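Long-range contact in uncharacterized protein BF1531 (Bacteroides fragilis, PDB 3SLR), which has no established function but binds magnesium through an N-terminal part containing a phosphatase-like domain and may hydrolyse ester bonds: residues 274-287 against 303-317. Numbering follows the deposited sequence.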
loop_
_atom_site.group_PDB
_atom_site.type_symbol
_atom_site.label_atom_id
_atom_site.label_comp_id
_atom_site.label_asym_id
_atom_site.label_seq_id
_atom_site.Cartn_x
_atom_site.Cartn_y
_atom_site.Cartn_z
ATOM N N ILE A 274 11.866 0.666 13.046
ATOM C CA ILE A 274 12.179 0.551 14.470
ATOM C C ILE A 274 11.018 -0.105 15.190
ATOM O O ILE A 274 9.881 0.335 15.041
ATOM C CB ILE A 274 12.421 1.944 15.094
ATOM C CG1 ILE A 274 13.510 2.677 14.317
ATOM C CG2 ILE A 274 12.796 1.814 16.567
ATOM C CD1 ILE A 274 13.668 4.147 14.730
ATOM N N ILE A 275 11.289 -1.173 15.939
ATOM C CA ILE A 275 10.239 -1.822 16.720
ATOM C C ILE A 275 10.318 -1.445 18.193
ATOM O O ILE A 275 11.388 -1.486 18.798
ATOM C CB ILE A 275 10.299 -3.358 16.615
ATOM C CG1 ILE A 275 10.540 -3.791 15.166
ATOM C CG2 ILE A 275 9.011 -3.971 17.171
ATOM C CD1 ILE A 275 9.423 -3.411 14.201
ATOM N N ALA A 276 9.176 -1.089 18.774
ATOM C CA ALA A 276 9.121 -0.772 20.189
ATOM C C ALA A 276 7.991 -1.559 20.836
ATOM O O ALA A 276 7.032 -1.929 20.162
ATOM C CB ALA A 276 8.898 0.729 20.385
ATOM N N VAL A 277 8.103 -1.809 22.139
ATOM C CA VAL A 277 7.024 -2.450 22.880
ATOM C C VAL A 277 6.408 -1.450 23.855
ATOM O O VAL A 277 7.119 -0.641 24.461
ATOM C CB VAL A 277 7.527 -3.731 23.625
ATOM C CG1 VAL A 277 6.522 -4.177 24.685
ATOM C CG2 VAL A 277 7.792 -4.862 22.628
ATOM N N CYS A 278 5.086 -1.490 23.983
ATOM C CA CYS A 278 4.370 -0.667 24.949
ATOM C C CYS A 278 3.258 -1.503 25.564
ATOM O O CYS A 278 2.230 -1.754 24.938
ATOM C CB CYS A 278 3.787 0.595 24.288
ATOM S SG CYS A 278 3.054 1.772 25.494
ATOM N N SER A 279 3.487 -1.955 26.794
ATOM C CA SER A 279 2.661 -2.990 27.394
ATOM C C SER A 279 2.342 -2.689 28.863
ATOM O O SER A 279 3.179 -2.158 29.593
ATOM C CB SER A 279 3.382 -4.338 27.266
ATOM O OG SER A 279 2.707 -5.389 27.947
ATOM N N LYS A 280 1.120 -3.013 29.274
ATOM C CA LYS A 280 0.713 -2.970 30.676
ATOM C C LYS A 280 1.174 -4.277 31.312
ATOM O O LYS A 280 0.470 -5.282 31.243
ATOM C CB LYS A 280 -0.813 -2.870 30.764
ATOM C CG LYS A 280 -1.377 -1.663 31.511
ATOM C CD LYS A 280 -0.979 -0.358 30.875
ATOM C CE LYS A 280 -1.889 0.809 31.293
ATOM N NZ LYS A 280 -3.282 0.729 30.738
ATOM N N ASN A 281 2.369 -4.268 31.896
ATOM C CA ASN A 281 2.964 -5.460 32.488
ATOM C C ASN A 281 4.156 -5.078 33.349
ATOM O O ASN A 281 4.755 -4.011 33.176
ATOM C CB ASN A 281 3.462 -6.428 31.395
ATOM C CG ASN A 281 2.420 -7.462 30.982
ATOM O OD1 ASN A 281 2.115 -7.614 29.791
ATOM N ND2 ASN A 281 1.888 -8.190 31.950
ATOM N N ASN A 282 4.498 -5.958 34.281
ATOM C CA ASN A 282 5.797 -5.922 34.910
ATOM C C ASN A 282 6.862 -6.172 33.845
ATOM O O ASN A 282 6.731 -7.099 33.036
ATOM C CB ASN A 282 5.858 -6.991 36.005
ATOM C CG ASN A 282 7.253 -7.177 36.561
ATOM O OD1 ASN A 282 8.008 -8.040 36.103
ATOM N ND2 ASN A 282 7.609 -6.363 37.551
ATOM N N GLU A 283 7.910 -5.355 33.830
ATOM C CA GLU A 283 8.902 -5.455 32.762
ATOM C C GLU A 283 9.564 -6.830 32.711
ATOM O O GLU A 283 9.724 -7.412 31.631
ATOM C CB GLU A 283 9.966 -4.370 32.891
ATOM C CG GLU A 283 10.991 -4.384 31.767
ATOM C CD GLU A 283 12.160 -3.456 32.038
ATOM O OE1 GLU A 283 11.965 -2.226 31.963
ATOM O OE2 GLU A 283 13.266 -3.961 32.334
ATOM N N GLY A 284 9.946 -7.348 33.877
ATOM C CA GLY A 284 10.555 -8.662 33.952
ATOM C C GLY A 284 9.710 -9.743 33.299
ATOM O O GLY A 284 10.207 -10.548 32.497
ATOM N N LYS A 285 8.429 -9.769 33.646
ATOM C CA LYS A 285 7.510 -10.777 33.116
ATOM C C LYS A 285 7.296 -10.624 31.611
ATOM O O LYS A 285 7.158 -11.609 30.878
ATOM C CB LYS A 285 6.156 -10.680 33.824
ATOM C CG LYS A 285 6.209 -11.000 35.314
ATOM C CD LYS A 285 4.803 -11.174 35.884
ATOM C CE LYS A 285 4.839 -11.689 37.325
ATOM N NZ LYS A 285 5.666 -12.925 37.475
ATOM N N ALA A 286 7.247 -9.378 31.161
ATOM C CA ALA A 286 7.007 -9.080 29.759
ATOM C C ALA A 286 8.178 -9.513 28.898
ATOM O O ALA A 286 7.985 -9.925 27.761
ATOM C CB ALA A 286 6.738 -7.580 29.567
ATOM N N LYS A 287 9.391 -9.408 29.433
ATOM C CA LYS A 287 10.593 -9.793 28.687
ATOM C C LYS A 287 10.849 -11.301 28.701
ATOM O O LYS A 287 11.554 -11.821 27.841
ATOM C CB LYS A 287 11.827 -9.079 29.233
ATOM C CG LYS A 287 11.885 -7.593 28.886
ATOM C CD LYS A 287 13.085 -6.906 29.531
ATOM C CE LYS A 287 13.277 -5.506 28.935
ATOM N NZ LYS A 287 14.541 -4.846 29.381
ATOM N N ILE A 303 13.954 -5.497 19.397
ATOM C CA ILE A 303 13.168 -4.429 19.999
ATOM C C ILE A 303 14.064 -3.265 20.430
ATOM O O ILE A 303 14.897 -3.407 21.331
ATOM C CB ILE A 303 12.368 -4.943 21.214
ATOM C CG1 ILE A 303 11.585 -6.222 20.870
ATOM C CG2 ILE A 303 11.450 -3.860 21.734
ATOM C CD1 ILE A 303 10.469 -6.017 19.871
ATOM N N ALA A 304 13.886 -2.113 19.789
ATOM C CA ALA A 304 14.724 -0.940 20.059
ATOM C C ALA A 304 14.446 -0.278 21.409
ATOM O O ALA A 304 15.369 0.149 22.097
ATOM C CB ALA A 304 14.577 0.080 18.938
ATOM N N VAL A 305 13.173 -0.180 21.774
ATOM C CA VAL A 305 12.782 0.412 23.045
ATOM C C VAL A 305 11.702 -0.460 23.637
ATOM O O VAL A 305 10.693 -0.714 22.986
ATOM C CB VAL A 305 12.203 1.832 22.864
ATOM C CG1 VAL A 305 11.988 2.490 24.213
ATOM C CG2 VAL A 305 13.128 2.675 21.993
ATOM N N PHE A 306 11.919 -0.928 24.864
ATOM C CA PHE A 306 10.999 -1.865 25.496
ATOM C C PHE A 306 10.393 -1.217 26.732
ATOM O O PHE A 306 11.070 -1.033 27.749
ATOM C CB PHE A 306 11.749 -3.156 25.856
ATOM C CG PHE A 306 10.857 -4.357 26.080
ATOM C CD1 PHE A 306 9.985 -4.405 27.154
ATOM C CD2 PHE A 306 10.917 -5.449 25.228
ATOM C CE1 PHE A 306 9.171 -5.514 27.364
ATOM C CE2 PHE A 306 10.106 -6.565 25.434
ATOM C CZ PHE A 306 9.230 -6.592 26.497
ATOM N N VAL A 307 9.119 -0.852 26.641
ATOM C CA VAL A 307 8.444 -0.175 27.746
ATOM C C VAL A 307 7.312 -1.037 28.268
ATOM O O VAL A 307 6.324 -1.258 27.577
ATOM C CB VAL A 307 7.873 1.202 27.319
ATOM C CG1 VAL A 307 7.143 1.869 28.487
ATOM C CG2 VAL A 307 8.978 2.094 26.799
ATOM N N ALA A 308 7.484 -1.559 29.477
ATOM C CA ALA A 308 6.443 -2.326 30.140
ATOM C C ALA A 308 6.291 -1.796 31.558
ATOM O O ALA A 308 7.213 -1.897 32.364
ATOM C CB ALA A 308 6.807 -3.823 30.174
ATOM N N ASN A 309 5.123 -1.241 31.855
ATOM C CA ASN A 309 4.817 -0.784 33.199
ATOM C C ASN A 309 3.320 -0.628 33.308
ATOM O O ASN A 309 2.591 -1.035 32.406
ATOM C CB ASN A 309 5.531 0.534 33.515
ATOM C CG ASN A 309 5.159 1.650 32.551
ATOM O OD1 ASN A 309 3.987 1.894 32.290
ATOM N ND2 ASN A 309 6.164 2.325 32.019
ATOM N N TRP A 310 2.856 -0.016 34.390
ATOM C CA TRP A 310 1.421 0.064 34.648
ATOM C C TRP A 310 0.863 1.463 34.410
ATOM O O TRP A 310 -0.287 1.766 34.753
ATOM C CB TRP A 310 1.116 -0.453 36.057
ATOM C CG TRP A 310 1.575 -1.877 36.223
ATOM C CD1 TRP A 310 2.711 -2.311 36.847
ATOM C CD2 TRP A 310 0.919 -3.053 35.727
ATOM N NE1 TRP A 310 2.799 -3.684 36.772
ATOM C CE2 TRP A 310 1.708 -4.161 36.096
ATOM C CE3 TRP A 310 -0.263 -3.273 35.012
ATOM C CZ2 TRP A 310 1.354 -5.475 35.776
ATOM C CZ3 TRP A 310 -0.613 -4.577 34.692
ATOM C CH2 TRP A 310 0.192 -5.660 35.076
ATOM N N GLU A 311 1.679 2.298 33.782
ATOM C CA GLU A 311 1.269 3.655 33.421
ATOM C C GLU A 311 0.487 3.692 32.111
ATOM O O GLU A 311 0.583 2.769 31.295
ATOM C CB GLU A 311 2.496 4.562 33.335
ATOM C CG GLU A 311 3.031 4.943 34.700
ATOM C CD GLU A 311 1.984 5.689 35.513
ATOM O OE1 GLU A 311 1.742 6.883 35.217
ATOM O OE2 GLU A 311 1.386 5.075 36.424
ATOM N N ASN A 312 -0.291 4.751 31.913
ATOM C CA ASN A 312 -1.083 4.885 30.696
ATOM C C ASN A 312 -0.182 4.856 29.463
ATOM O O ASN A 312 0.955 5.328 29.494
ATOM C CB ASN A 312 -1.934 6.158 30.730
ATOM C CG ASN A 312 -1.121 7.413 30.477
ATOM O OD1 ASN A 312 -0.860 7.776 29.328
ATOM N ND2 ASN A 312 -0.723 8.089 31.548
ATOM N N LYS A 313 -0.677 4.276 28.376
ATOM C CA LYS A 313 0.166 4.082 27.207
ATOM C C LYS A 313 0.498 5.396 26.480
ATOM O O LYS A 313 1.545 5.510 25.846
ATOM C CB LYS A 313 -0.457 3.046 26.275
ATOM C CG LYS A 313 -0.555 1.688 26.946
ATOM C CD LYS A 313 -0.826 0.582 25.950
ATOM C CE LYS A 313 -0.735 -0.768 26.626
ATOM N NZ LYS A 313 -0.536 -1.861 25.641
ATOM N N ALA A 314 -0.373 6.391 26.603
ATOM C CA ALA A 314 -0.092 7.694 25.995
ATOM C C ALA A 314 1.240 8.255 26.499
ATOM O O ALA A 314 2.095 8.651 25.701
ATOM C CB ALA A 314 -1.222 8.672 26.262
ATOM N N ASP A 315 1.419 8.280 27.823
ATOM C CA ASP A 315 2.660 8.765 28.421
ATOM C C ASP A 315 3.838 7.914 27.963
ATOM O O ASP A 315 4.911 8.432 27.641
ATOM C CB ASP A 315 2.590 8.739 29.955
ATOM C CG ASP A 315 1.721 9.851 30.535
ATOM O OD1 ASP A 315 1.360 10.794 29.805
ATOM O OD2 ASP A 315 1.413 9.787 31.743
ATOM N N ASN A 316 3.636 6.597 27.942
ATOM C CA ASN A 316 4.689 5.683 27.519
ATOM C C ASN A 316 5.117 5.907 26.072
ATOM O O ASN A 316 6.305 5.854 25.752
ATOM C CB ASN A 316 4.276 4.227 27.765
ATOM C CG ASN A 316 4.362 3.838 29.236
ATOM O OD1 ASN A 316 5.108 4.447 30.005
ATOM N ND2 ASN A 316 3.596 2.820 29.633
ATOM N N ILE A 317 4.157 6.177 25.199
ATOM C CA ILE A 317 4.490 6.470 23.807
ATOM C C ILE A 317 5.275 7.784 23.659
ATOM O O ILE A 317 6.168 7.891 22.818
ATOM C CB ILE A 317 3.256 6.421 22.903
ATOM C CG1 ILE A 317 2.765 4.970 22.809
ATOM C CG2 ILE A 317 3.583 6.976 21.504
ATOM C CD1 ILE A 317 1.426 4.814 22.118
HETATM O O HOH W 1 1.645 0.666 29.576
HETATM O O HOH W 2 -1.168 -3.692 27.615
HETATM O O HOH W 3 -3.331 3.382 28.796
HETATM O O HOH W 4 4.857 -5.364 38.427
HETATM O O HOH W 5 9.904 -0.854 30.887
HETATM O O HOH W 6 7.648 -2.721 34.896
#
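Val-277 and Lys-287 sandwich the Phe-306 ring: Val-277 CB stands over the centre of one face, 4.1 Å from the centroid, while Lys-287 CG lies over the opposite face, offset toward the rim. Ala-286 CB meets the ring edge in plane, and also packs on Ala-308 CB at 3.8 Å, seating helix 283-287 on strand 305-309, which pairs in parallel with 274-280. Backbone bonds such as Val-277 N to Val-305 O (2.9 Å) join the strands. On the other face, a chi1 of -173° turns Cys-278 SG toward helix 313-317, 3.6 Å from Asn-316 CB and beside Lys-313 CB. The extended Lys-313 chain carries NZ to Cys-278 O (2.9 Å), tilted 28° from the carbonyl plane; its salt bridge is to Asp-335, a magnesium-binding residue of this protein that holds no metal in this chain. The far end is looser and wetter. One face of the Trp-310 indole lies against the backbone of Lys-280 and Asn-281, a water linking its NE1 to Asn-282 ND2, and another water joins Glu-283 OE1 to Ala-308 N. Strand 274-280, helix 283-292 and edge strand 305-309 form a beta-alpha-beta crossover of a Rossmann-like sheet; with Lys-313 also weakly hydrogen-bonded to the magnesium ligand Asp-228, the arrangement is consistent with a HAD-type phosphatase site.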